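Local coordinates for protein uracil-DNA glycosylase (Sulfolobus tokodaii str. 7, PDB 4ZBY) that belongs to the uracil-DNA glycosylase superfamily and carries an iron/sulfur cluster, with uracil bound in a separate pocket, at residues N82-R87 against D97-C102; K16-Q21 against D93-E98; Y105-I110 against T126-S131. One frame throughout, in Å; residues are numbered along the deposited sequence. Where two conformers were deposited one is given.

Contact 1. Residues N82-R87 against D97-C102. With SF4 (iron/sulfur cluster), chain B; URA (uracil), chain C.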
loop_
_atom_site.group_PDB
_atom_site.type_symbol
_atom_site.label_atom_id
_atom_site.label_comp_id
_atom_site.label_asym_id
_atom_site.label_seq_id
_atom_site.Cartn_x
_atom_site.Cartn_y
_atom_site.Cartn_z
ATOM N N ASN A 82 -0.759 -4.372 1.023
ATOM C CA ASN A 82 0.154 -4.043 2.118
ATOM C C ASN A 82 1.475 -4.752 1.921
ATOM O O ASN A 82 1.535 -5.755 1.227
ATOM C CB ASN A 82 -0.411 -4.458 3.481
ATOM C CG ASN A 82 -1.676 -3.705 3.856
ATOM O OD1 ASN A 82 -1.632 -2.535 4.189
ATOM N ND2 ASN A 82 -2.811 -4.388 3.806
ATOM N N VAL A 83 2.528 -4.259 2.572
ATOM C CA VAL A 83 3.832 -4.900 2.454
ATOM C C VAL A 83 3.836 -6.259 3.180
ATOM O O VAL A 83 4.500 -7.202 2.738
ATOM C CB VAL A 83 4.953 -3.968 2.983
ATOM C CG1 VAL A 83 4.744 -3.649 4.452
ATOM C CG2 VAL A 83 6.329 -4.576 2.742
ATOM N N VAL A 84 3.069 -6.372 4.272
ATOM C CA VAL A 84 2.890 -7.634 4.961
ATOM C C VAL A 84 1.407 -7.981 4.894
ATOM O O VAL A 84 0.551 -7.098 5.031
ATOM C CB VAL A 84 3.373 -7.544 6.426
ATOM C CG1 VAL A 84 2.880 -8.711 7.261
ATOM C CG2 VAL A 84 4.906 -7.496 6.426
ATOM N N LYS A 85 1.102 -9.250 4.664
ATOM C CA LYS A 85 -0.273 -9.590 4.337
ATOM C C LYS A 85 -1.059 -10.359 5.412
ATOM O O LYS A 85 -2.238 -10.708 5.212
ATOM C CB LYS A 85 -0.271 -10.319 2.990
ATOM C CG LYS A 85 0.144 -9.336 1.863
ATOM C CD LYS A 85 0.644 -10.070 0.650
ATOM C CE LYS A 85 0.494 -9.231 -0.598
ATOM N NZ LYS A 85 1.294 -7.965 -0.616
ATOM N N CYS A 86 -0.450 -10.562 6.579
ATOM C CA CYS A 86 -1.174 -11.087 7.732
ATOM C C CYS A 86 -1.069 -10.128 8.904
ATOM O O CYS A 86 -0.100 -9.400 9.022
ATOM C CB CYS A 86 -0.644 -12.452 8.149
ATOM S SG CYS A 86 -0.909 -13.652 6.807
ATOM N N ARG A 87 -2.105 -10.121 9.732
ATOM C CA ARG A 87 -2.159 -9.259 10.929
ATOM C C ARG A 87 -1.154 -9.665 11.996
ATOM O O ARG A 87 -1.224 -10.757 12.532
ATOM C CB ARG A 87 -3.564 -9.301 11.536
ATOM C CG ARG A 87 -3.781 -8.355 12.710
ATOM C CD ARG A 87 -4.989 -8.785 13.526
ATOM N NE ARG A 87 -5.349 -7.772 14.510
ATOM C CZ ARG A 87 -6.278 -7.935 15.448
ATOM N NH1 ARG A 87 -6.537 -6.953 16.297
ATOM N NH2 ARG A 87 -6.951 -9.075 15.535
ATOM N N ASP A 97 11.959 -9.786 9.797
ATOM C CA ASP A 97 11.940 -11.099 9.162
ATOM C C ASP A 97 10.574 -11.377 8.528
ATOM O O ASP A 97 10.462 -12.182 7.600
ATOM C CB ASP A 97 12.307 -12.206 10.155
ATOM C CG ASP A 97 11.172 -12.555 11.108
ATOM O OD1 ASP A 97 10.651 -11.645 11.771
ATOM O OD2 ASP A 97 10.801 -13.748 11.203
ATOM N N GLU A 98 9.538 -10.703 9.018
ATOM C CA GLU A 98 8.208 -10.877 8.441
ATOM C C GLU A 98 8.098 -10.062 7.151
ATOM O O GLU A 98 7.528 -10.519 6.158
ATOM C CB GLU A 98 7.129 -10.490 9.462
ATOM C CG GLU A 98 7.062 -11.481 10.623
ATOM C CD GLU A 98 6.434 -10.909 11.885
ATOM O OE1 GLU A 98 6.019 -9.727 11.885
ATOM O OE2 GLU A 98 6.339 -11.681 12.858
ATOM N N ILE A 99 8.670 -8.866 7.153
ATOM C CA ILE A 99 8.688 -8.057 5.938
ATOM C C ILE A 99 9.530 -8.762 4.877
ATOM O O ILE A 99 9.133 -8.844 3.714
ATOM C CB ILE A 99 9.224 -6.650 6.217
ATOM C CG1 ILE A 99 8.183 -5.854 7.011
ATOM C CG2 ILE A 99 9.536 -5.897 4.901
ATOM C CD1 ILE A 99 8.721 -4.574 7.623
ATOM N N THR A 100 10.681 -9.282 5.285
ATOM C CA THR A 100 11.550 -10.025 4.377
ATOM C C THR A 100 10.830 -11.237 3.777
ATOM O O THR A 100 10.943 -11.506 2.577
ATOM C CB THR A 100 12.844 -10.481 5.089
ATOM O OG1 THR A 100 13.609 -9.329 5.458
ATOM C CG2 THR A 100 13.680 -11.349 4.175
ATOM N N ALA A 101 10.051 -11.939 4.595
ATOM C CA ALA A 101 9.354 -13.144 4.141
ATOM C C ALA A 101 8.201 -12.838 3.198
ATOM O O ALA A 101 7.960 -13.569 2.237
ATOM C CB ALA A 101 8.841 -13.944 5.332
ATOM N N CYS A 102 7.469 -11.765 3.482
ATOM C CA CYS A 102 6.229 -11.492 2.765
ATOM C C CYS A 102 6.422 -10.580 1.567
ATOM O O CYS A 102 5.661 -10.628 0.616
ATOM C CB CYS A 102 5.218 -10.851 3.707
ATOM S SG CYS A 102 3.515 -10.936 3.105
HETATM FE FE1 SF4 B . 3.816 -14.246 6.524
HETATM FE FE2 SF4 B . 2.862 -15.506 4.375
HETATM FE FE3 SF4 B . 1.200 -14.042 5.911
HETATM FE FE4 SF4 B . 3.022 -12.838 4.384
HETATM S S1 SF4 B . 1.235 -14.043 3.662
HETATM S S2 SF4 B . 2.543 -12.338 6.520
HETATM S S3 SF4 B . 4.759 -14.317 4.487
HETATM S S4 SF4 B . 2.359 -15.940 6.538
HETATM N N1 URA C . -3.595 -0.623 8.039
HETATM C C2 URA C . -2.831 -0.957 6.976
HETATM O O2 URA C . -1.648 -0.684 6.896
HETATM N N3 URA C . -3.392 -1.781 6.082
HETATM C C4 URA C . -4.637 -2.299 6.141
HETATM O O4 URA C . -5.046 -2.980 5.215
HETATM C C5 URA C . -5.409 -1.919 7.257
HETATM C C6 URA C . -4.883 -1.083 8.183
HETATM O O HOH W 1 3.860 -8.548 0.410
#
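Segment 82-87 runs from the last residue of strand 79-82 into a loop and passes helical segment 97-102, coming nearest where the CA atoms of Val84 and Cys102 lie 5.6 Å apart. This is the iron/sulfur site of a uracil-DNA glycosylase superfamily domain, and each segment supplies a cysteine. Cys102 SG, anti to its backbone N (chi1 -162°), turns out of the helix to bind an iron, FE4, at 2.3 Å, while Cys86 SG binds FE3. Thiolates suit these places because soft sulfur ligates iron firmly. Lys85 N approaches Cys102 SG to 3.3 Å, and the methylenes CB, CG and CD of Lys85 line the same sulfur, so the loop backbone and the Lys85 chain pack against this cysteine sulfur.

Val84 packs between helix and cluster with its two branches. CG1 faces cluster sulfur S2, whereas CG2 meets Ile99 CG1 at 3.7 Å, the two side chains crossing at about a right angle. Tyr128 of helix 123-133 lies against Ile99 as well. Branched aliphatic residues give this buried seam a compact apolar filling.

The ammonium of Lys85 turns back on its own loop. A bend at chi4 (63°) carries NZ to Asn82 O, 2.9 Å away and nearly along the C=O axis, and Thr81 OG1 and Gln109 OE1 are further partners. A water accepts from NZ and donates to both Val83 O and Cys102 O, stitching loop to helix. At the strand end, the amide of Asn82 suits uracil by offering an acceptor beside a donor: ND2 donates to O4 of uracil, and Asn82 OD1 accepts the N3-H of uracil, 2.7 Å from N3, in a nearly straight bond (N-H...O 168°).

Contact 2. Residues K16-Q21 against D93-E98. With SF4 (iron/sulfur cluster), chain B.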
loop_
_atom_site.group_PDB
_atom_site.type_symbol
_atom_site.label_atom_id
_atom_site.label_comp_id
_atom_site.label_asym_id
_atom_site.label_seq_id
_atom_site.Cartn_x
_atom_site.Cartn_y
_atom_site.Cartn_z
ATOM N N LYS A 16 4.743 -18.896 5.314
ATOM C CA LYS A 16 6.157 -18.585 5.139
ATOM C C LYS A 16 6.736 -17.725 6.261
ATOM O O LYS A 16 7.944 -17.597 6.353
ATOM C CB LYS A 16 6.381 -17.905 3.791
ATOM C CG LYS A 16 6.235 -18.853 2.617
ATOM C CD LYS A 16 6.417 -18.097 1.327
ATOM C CE LYS A 16 6.705 -19.053 0.195
ATOM N NZ LYS A 16 6.743 -18.316 -1.095
ATOM N N CYS A 17 5.897 -17.134 7.111
ATOM C CA CYS A 17 6.424 -16.544 8.340
ATOM C C CYS A 17 5.505 -16.859 9.508
ATOM O O CYS A 17 4.450 -17.454 9.324
ATOM C CB CYS A 17 6.627 -15.034 8.206
ATOM S SG CYS A 17 5.146 -14.046 8.388
ATOM N N LYS A 18 5.914 -16.499 10.724
ATOM C CA LYS A 18 5.156 -16.936 11.886
ATOM C C LYS A 18 3.787 -16.270 12.033
ATOM O O LYS A 18 2.985 -16.672 12.878
ATOM C CB LYS A 18 5.986 -16.708 13.162
ATOM C CG LYS A 18 6.322 -15.260 13.428
ATOM C CD LYS A 18 7.224 -15.112 14.658
ATOM C CE LYS A 18 7.601 -13.660 14.887
ATOM N NZ LYS A 18 8.333 -13.042 13.730
ATOM N N LEU A 19 3.490 -15.278 11.206
ATOM C CA LEU A 19 2.213 -14.590 11.337
ATOM C C LEU A 19 1.014 -15.459 10.970
ATOM O O LEU A 19 -0.114 -15.143 11.374
ATOM C CB LEU A 19 2.181 -13.324 10.474
ATOM C CG LEU A 19 3.189 -12.248 10.888
ATOM C CD1 LEU A 19 3.051 -10.944 10.105
ATOM C CD2 LEU A 19 3.075 -12.032 12.409
ATOM N N TRP A 20 1.241 -16.535 10.212
ATOM C CA TRP A 20 0.109 -17.333 9.749
ATOM C C TRP A 20 -0.666 -17.911 10.922
ATOM O O TRP A 20 -1.877 -18.062 10.840
ATOM C CB TRP A 20 0.567 -18.458 8.800
ATOM C CG TRP A 20 1.116 -19.673 9.523
ATOM C CD1 TRP A 20 2.415 -19.909 9.860
ATOM C CD2 TRP A 20 0.370 -20.804 9.986
ATOM N NE1 TRP A 20 2.527 -21.117 10.503
ATOM C CE2 TRP A 20 1.283 -21.687 10.592
ATOM C CE3 TRP A 20 -0.982 -21.156 9.944
ATOM C CZ2 TRP A 20 0.888 -22.895 11.151
ATOM C CZ3 TRP A 20 -1.372 -22.349 10.501
ATOM C CH2 TRP A 20 -0.440 -23.209 11.093
ATOM N N GLN A 21 0.024 -18.224 12.022
ATOM C CA GLN A 21 -0.602 -18.914 13.124
ATOM C C GLN A 21 -1.697 -18.122 13.828
ATOM O O GLN A 21 -2.546 -18.708 14.493
ATOM C CB GLN A 21 0.465 -19.334 14.149
ATOM C CG GLN A 21 1.082 -18.168 14.891
ATOM C CD GLN A 21 2.276 -18.581 15.744
ATOM O OE1 GLN A 21 2.119 -19.134 16.842
ATOM N NE2 GLN A 21 3.478 -18.304 15.248
ATOM N N ASP A 93 3.785 -3.815 15.030
ATOM C CA ASP A 93 4.220 -3.735 13.634
ATOM C C ASP A 93 4.913 -5.032 13.221
ATOM O O ASP A 93 5.443 -5.732 14.067
ATOM C CB ASP A 93 5.179 -2.550 13.443
ATOM C CG ASP A 93 4.622 -1.256 14.009
ATOM O OD1 ASP A 93 3.594 -0.783 13.489
ATOM O OD2 ASP A 93 5.206 -0.714 14.970
ATOM N N PRO A 94 4.962 -5.325 11.902
ATOM C CA PRO A 94 5.680 -6.498 11.385
ATOM C C PRO A 94 7.130 -6.503 11.818
ATOM O O PRO A 94 7.723 -5.433 11.909
ATOM C CB PRO A 94 5.594 -6.334 9.862
ATOM C CG PRO A 94 4.353 -5.570 9.652
ATOM C CD PRO A 94 4.209 -4.638 10.849
ATOM N N GLU A 95 7.683 -7.676 12.104
ATOM C CA GLU A 95 9.123 -7.788 12.338
ATOM C C GLU A 95 9.833 -7.624 11.010
ATOM O O GLU A 95 9.199 -7.682 9.960
ATOM C CB GLU A 95 9.509 -9.139 12.931
ATOM C CG GLU A 95 8.615 -9.672 14.006
ATOM C CD GLU A 95 9.013 -9.195 15.356
ATOM O OE1 GLU A 95 9.791 -9.900 16.033
ATOM O OE2 GLU A 95 8.552 -8.102 15.739
ATOM N N GLU A 96 11.152 -7.438 11.042
ATOM C CA GLU A 96 11.885 -7.337 9.788
ATOM C C GLU A 96 11.864 -8.681 9.059
ATOM O O GLU A 96 11.730 -8.703 7.838
ATOM C CB GLU A 96 13.327 -6.857 10.012
ATOM C CG GLU A 96 13.463 -5.353 10.310
ATOM C CD GLU A 96 12.828 -4.445 9.252
ATOM O OE1 GLU A 96 12.853 -4.780 8.044
ATOM O OE2 GLU A 96 12.292 -3.384 9.631
ATOM N N ASP A 97 11.959 -9.786 9.797
ATOM C CA ASP A 97 11.940 -11.099 9.162
ATOM C C ASP A 97 10.574 -11.377 8.528
ATOM O O ASP A 97 10.462 -12.182 7.600
ATOM C CB ASP A 97 12.307 -12.206 10.155
ATOM C CG ASP A 97 11.172 -12.555 11.108
ATOM O OD1 ASP A 97 10.651 -11.645 11.771
ATOM O OD2 ASP A 97 10.801 -13.748 11.203
ATOM N N GLU A 98 9.538 -10.703 9.018
ATOM C CA GLU A 98 8.208 -10.877 8.441
ATOM C C GLU A 98 8.098 -10.062 7.151
ATOM O O GLU A 98 7.528 -10.519 6.158
ATOM C CB GLU A 98 7.129 -10.490 9.462
ATOM C CG GLU A 98 7.062 -11.481 10.623
ATOM C CD GLU A 98 6.434 -10.909 11.885
ATOM O OE1 GLU A 98 6.019 -9.727 11.885
ATOM O OE2 GLU A 98 6.339 -11.681 12.858
HETATM FE FE1 SF4 B . 3.816 -14.246 6.524
HETATM FE FE2 SF4 B . 2.862 -15.506 4.375
HETATM FE FE3 SF4 B . 1.200 -14.042 5.911
HETATM FE FE4 SF4 B . 3.022 -12.838 4.384
HETATM S S1 SF4 B . 1.235 -14.043 3.662
HETATM S S2 SF4 B . 2.543 -12.338 6.520
HETATM S S3 SF4 B . 4.759 -14.317 4.487
HETATM S S4 SF4 B . 2.359 -15.940 6.538
HETATM O O HOH W 2 8.703 -15.665 11.055
#
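Leu19 and Glu98 pack closely, their side chains crossing at about a right angle: Leu19 CD2 comes within 3.3 Å of Glu98 OE2, and CG and CD1 also lie against the carboxylate. Beside them Cys17 SG rests on Glu98 CG at 3.9 Å. The distance from Cys17 SG to the iron it binds, FE1, is 2.3 Å. Leu19 N donates a long bond of 3.5 Å to Cys17 SG, which could temper the charge on that sulfur. A leucine suits the spot, since its branches pack against the carboxylate, and CD1 also touches the cluster.

Lys18 NZ meets Glu98 OE2 at 2.6 Å, approaching from above the carboxylate plane. The bend at chi4 (-59°) turns NZ toward that oxygen, and Arg92 gives OE2 a second cationic partner. The other oxygen, Glu98 OE1, accepts the backbone N-H of the N-cap residue, 2.7 Å from Glu95 N and again from above the carboxylate plane, a task for which glutamate three residues on has the right length.

Toward solvent the fit slackens. Asp97, exposed, holds Lys18 NZ only by a longer, weaker salt bridge through OD1 (3.3 Å), and its OD2 reaches Lys18 N through a water. Glu95 offers NZ mainly its CG. Lys18, Asp97 and Glu98 thus form a salt-bridge network beside a cysteine-ligated iron/sulfur cluster.

Contact 3. Residues Y105-I110 against T126-S131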
loop_
_atom_site.group_PDB
_atom_site.type_symbol
_atom_site.label_atom_id
_atom_site.label_comp_id
_atom_site.label_asym_id
_atom_site.label_seq_id
_atom_site.Cartn_x
_atom_site.Cartn_y
_atom_site.Cartn_z
ATOM N N TYR A 105 5.833 -11.129 -2.332
ATOM C CA TYR A 105 4.483 -11.081 -2.895
ATOM C C TYR A 105 4.190 -9.701 -3.447
ATOM O O TYR A 105 3.664 -9.576 -4.544
ATOM C CB TYR A 105 3.423 -11.430 -1.844
ATOM C CG TYR A 105 3.409 -12.886 -1.390
ATOM C CD1 TYR A 105 3.425 -13.914 -2.326
ATOM C CD2 TYR A 105 3.353 -13.217 -0.029
ATOM C CE1 TYR A 105 3.361 -15.240 -1.946
ATOM C CE2 TYR A 105 3.294 -14.546 0.372
ATOM C CZ TYR A 105 3.299 -15.555 -0.610
ATOM O OH TYR A 105 3.255 -16.885 -0.258
ATOM N N LEU A 106 4.522 -8.665 -2.678
ATOM C CA LEU A 106 4.330 -7.293 -3.171
ATOM C C LEU A 106 5.174 -7.005 -4.440
ATOM O O LEU A 106 4.679 -6.409 -5.393
ATOM C CB LEU A 106 4.681 -6.299 -2.068
ATOM C CG LEU A 106 4.600 -4.818 -2.450
ATOM C CD1 LEU A 106 3.189 -4.474 -2.838
ATOM C CD2 LEU A 106 5.065 -3.946 -1.286
ATOM N N ASP A 107 6.435 -7.419 -4.419
ATOM C CA ASP A 107 7.321 -7.319 -5.584
ATOM C C ASP A 107 6.628 -7.921 -6.801
ATOM O O ASP A 107 6.632 -7.342 -7.888
ATOM C CB ASP A 107 8.640 -8.057 -5.371
ATOM C CG ASP A 107 9.497 -7.457 -4.286
ATOM O OD1 ASP A 107 9.265 -6.302 -3.884
ATOM O OD2 ASP A 107 10.426 -8.151 -3.850
ATOM N N ARG A 108 6.043 -9.099 -6.609
ATOM C CA ARG A 108 5.399 -9.804 -7.714
ATOM C C ARG A 108 4.156 -9.073 -8.181
ATOM O O ARG A 108 3.853 -9.051 -9.385
ATOM C CB ARG A 108 5.055 -11.234 -7.300
ATOM C CG ARG A 108 6.298 -12.100 -7.147
ATOM C CD ARG A 108 6.003 -13.433 -6.461
ATOM N NE ARG A 108 4.968 -14.212 -7.138
ATOM C CZ ARG A 108 4.442 -15.320 -6.629
ATOM N NH1 ARG A 108 4.864 -15.752 -5.446
ATOM N NH2 ARG A 108 3.502 -15.989 -7.286
ATOM N N GLN A 109 3.446 -8.455 -7.242
ATOM C CA GLN A 109 2.223 -7.730 -7.579
ATOM C C GLN A 109 2.573 -6.474 -8.376
ATOM O O GLN A 109 1.906 -6.140 -9.384
ATOM C CB GLN A 109 1.413 -7.385 -6.309
ATOM C CG GLN A 109 0.821 -8.613 -5.665
ATOM C CD GLN A 109 0.197 -8.334 -4.304
ATOM O OE1 GLN A 109 0.768 -7.596 -3.501
ATOM N NE2 GLN A 109 -0.989 -8.898 -4.053
ATOM N N ILE A 110 3.608 -5.772 -7.925
ATOM C CA ILE A 110 4.094 -4.612 -8.667
ATOM C C ILE A 110 4.570 -5.014 -10.066
ATOM O O ILE A 110 4.271 -4.319 -11.042
ATOM C CB ILE A 110 5.225 -3.896 -7.907
ATOM C CG1 ILE A 110 4.710 -3.342 -6.590
ATOM C CG2 ILE A 110 5.841 -2.775 -8.767
ATOM C CD1 ILE A 110 5.826 -2.849 -5.687
ATOM N N THR A 126 6.678 2.832 2.822
ATOM C CA THR A 126 7.569 3.802 2.199
ATOM C C THR A 126 9.025 3.360 2.328
ATOM O O THR A 126 9.772 3.355 1.353
ATOM C CB THR A 126 7.415 5.217 2.813
ATOM O OG1 THR A 126 6.073 5.669 2.614
ATOM C CG2 THR A 126 8.375 6.227 2.153
ATOM N N LYS A 127 9.426 2.959 3.529
ATOM C CA LYS A 127 10.780 2.471 3.709
ATOM C C LYS A 127 11.082 1.260 2.824
ATOM O O LYS A 127 12.179 1.171 2.245
ATOM C CB LYS A 127 11.018 2.133 5.189
ATOM C CG LYS A 127 12.425 1.673 5.522
ATOM C CD LYS A 127 12.551 1.469 7.031
ATOM C CE LYS A 127 14.006 1.462 7.485
ATOM N NZ LYS A 127 14.746 0.327 6.877
ATOM N N TYR A 128 10.122 0.343 2.701
ATOM C CA TYR A 128 10.324 -0.848 1.882
ATOM C C TYR A 128 10.528 -0.470 0.410
ATOM O O TYR A 128 11.498 -0.890 -0.233
ATOM C CB TYR A 128 9.130 -1.842 1.989
ATOM C CG TYR A 128 9.394 -2.993 1.049
ATOM C CD1 TYR A 128 8.770 -3.076 -0.187
ATOM C CD2 TYR A 128 10.366 -3.937 1.358
ATOM C CE1 TYR A 128 9.095 -4.097 -1.081
ATOM C CE2 TYR A 128 10.687 -4.949 0.482
ATOM C CZ TYR A 128 10.052 -5.025 -0.736
ATOM O OH TYR A 128 10.389 -6.055 -1.587
ATOM N N ILE A 129 9.608 0.323 -0.123
ATOM C CA ILE A 129 9.670 0.674 -1.543
ATOM C C ILE A 129 10.911 1.529 -1.807
ATOM O O ILE A 129 11.585 1.321 -2.809
ATOM C CB ILE A 129 8.387 1.405 -2.031
ATOM C CG1 ILE A 129 7.187 0.443 -2.011
ATOM C CG2 ILE A 129 8.609 2.007 -3.436
ATOM C CD1 ILE A 129 7.309 -0.763 -2.933
ATOM N N PHE A 130 11.255 2.441 -0.890
ATOM C CA PHE A 130 12.492 3.216 -1.055
ATOM C C PHE A 130 13.707 2.308 -1.132
ATOM O O PHE A 130 14.670 2.614 -1.847
ATOM C CB PHE A 130 12.666 4.232 0.080
ATOM C CG PHE A 130 12.010 5.554 -0.189
ATOM C CD1 PHE A 130 12.612 6.732 0.221
ATOM C CD2 PHE A 130 10.803 5.621 -0.871
ATOM C CE1 PHE A 130 12.000 7.960 -0.037
ATOM C CE2 PHE A 130 10.187 6.832 -1.132
ATOM C CZ PHE A 130 10.790 8.006 -0.726
ATOM N N SER A 131 13.678 1.189 -0.405
ATOM C CA SER A 131 14.804 0.261 -0.443
ATOM C C SER A 131 14.914 -0.436 -1.803
ATOM O O SER A 131 16.027 -0.632 -2.305
ATOM C CB SER A 131 14.723 -0.774 0.701
ATOM O OG SER A 131 13.735 -1.782 0.457
#
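The ring of Tyr128 meets Asp107 at its edge: Asp107 OD1 lies in the ring plane and accepts the phenol hydrogen from OH at 2.6 Å. Carboxylate and ring are turned only 21° from each other, and the hydroxyl arrives on the syn side of OD1. Leu106 CD2 approaches the same ring obliquely, 4.0 Å from CD1, as the two side chains slide past each other in opposite directions. A second flat group, the ring of Phe130, carries Thr126 CG2 over one face, offset toward the rim.

Helices 96-113 and 123-133 lie on the same side of the central sheet in this alpha/beta fold, Leu106 and Ile110 reaching strand 37-41 and Ile129 strand 155-162. The axes of segments 105-110 and 126-131 cross at -65° and come no nearer than 12.3 Å, so long side chains must bridge them. Tyrosine does so with its full length, its CG anti to the backbone N (chi1 177°), and its phenol gives the partly exposed Asp107 a proton donor. Deeper in, the aliphatic ends meet tip to tip, Ile110 CD1 on Ile129 CD1 at 3.8 Å; Leu106 CD2 lies 4.2 Å from that same Ile129 CD1.

From the N terminus, segment 16-21 comes first and meets 93-98 in contact 2, closing a long loop that contains the early strands of the sheet. Contact 1 starts inside that loop, at 82-87, and closes after nine intervening residues on 97-102, which overlaps 93-98 and runs past it, so it is not strictly nested. Both end at the start of helix 96-113, share Asp97 and Glu98, and hold the iron/sulfur cluster between them, with Val84 packed on Leu19. Contact 3 follows in series, 105-110 with 126-131; strand 117-121 lies in the loop it closes. Lys85, touching Tyr105 and Gln109, joins contacts 1 and 3. All three contacts use helix 96-113, whose Leu106 and Ile110 pack on strand 37-41.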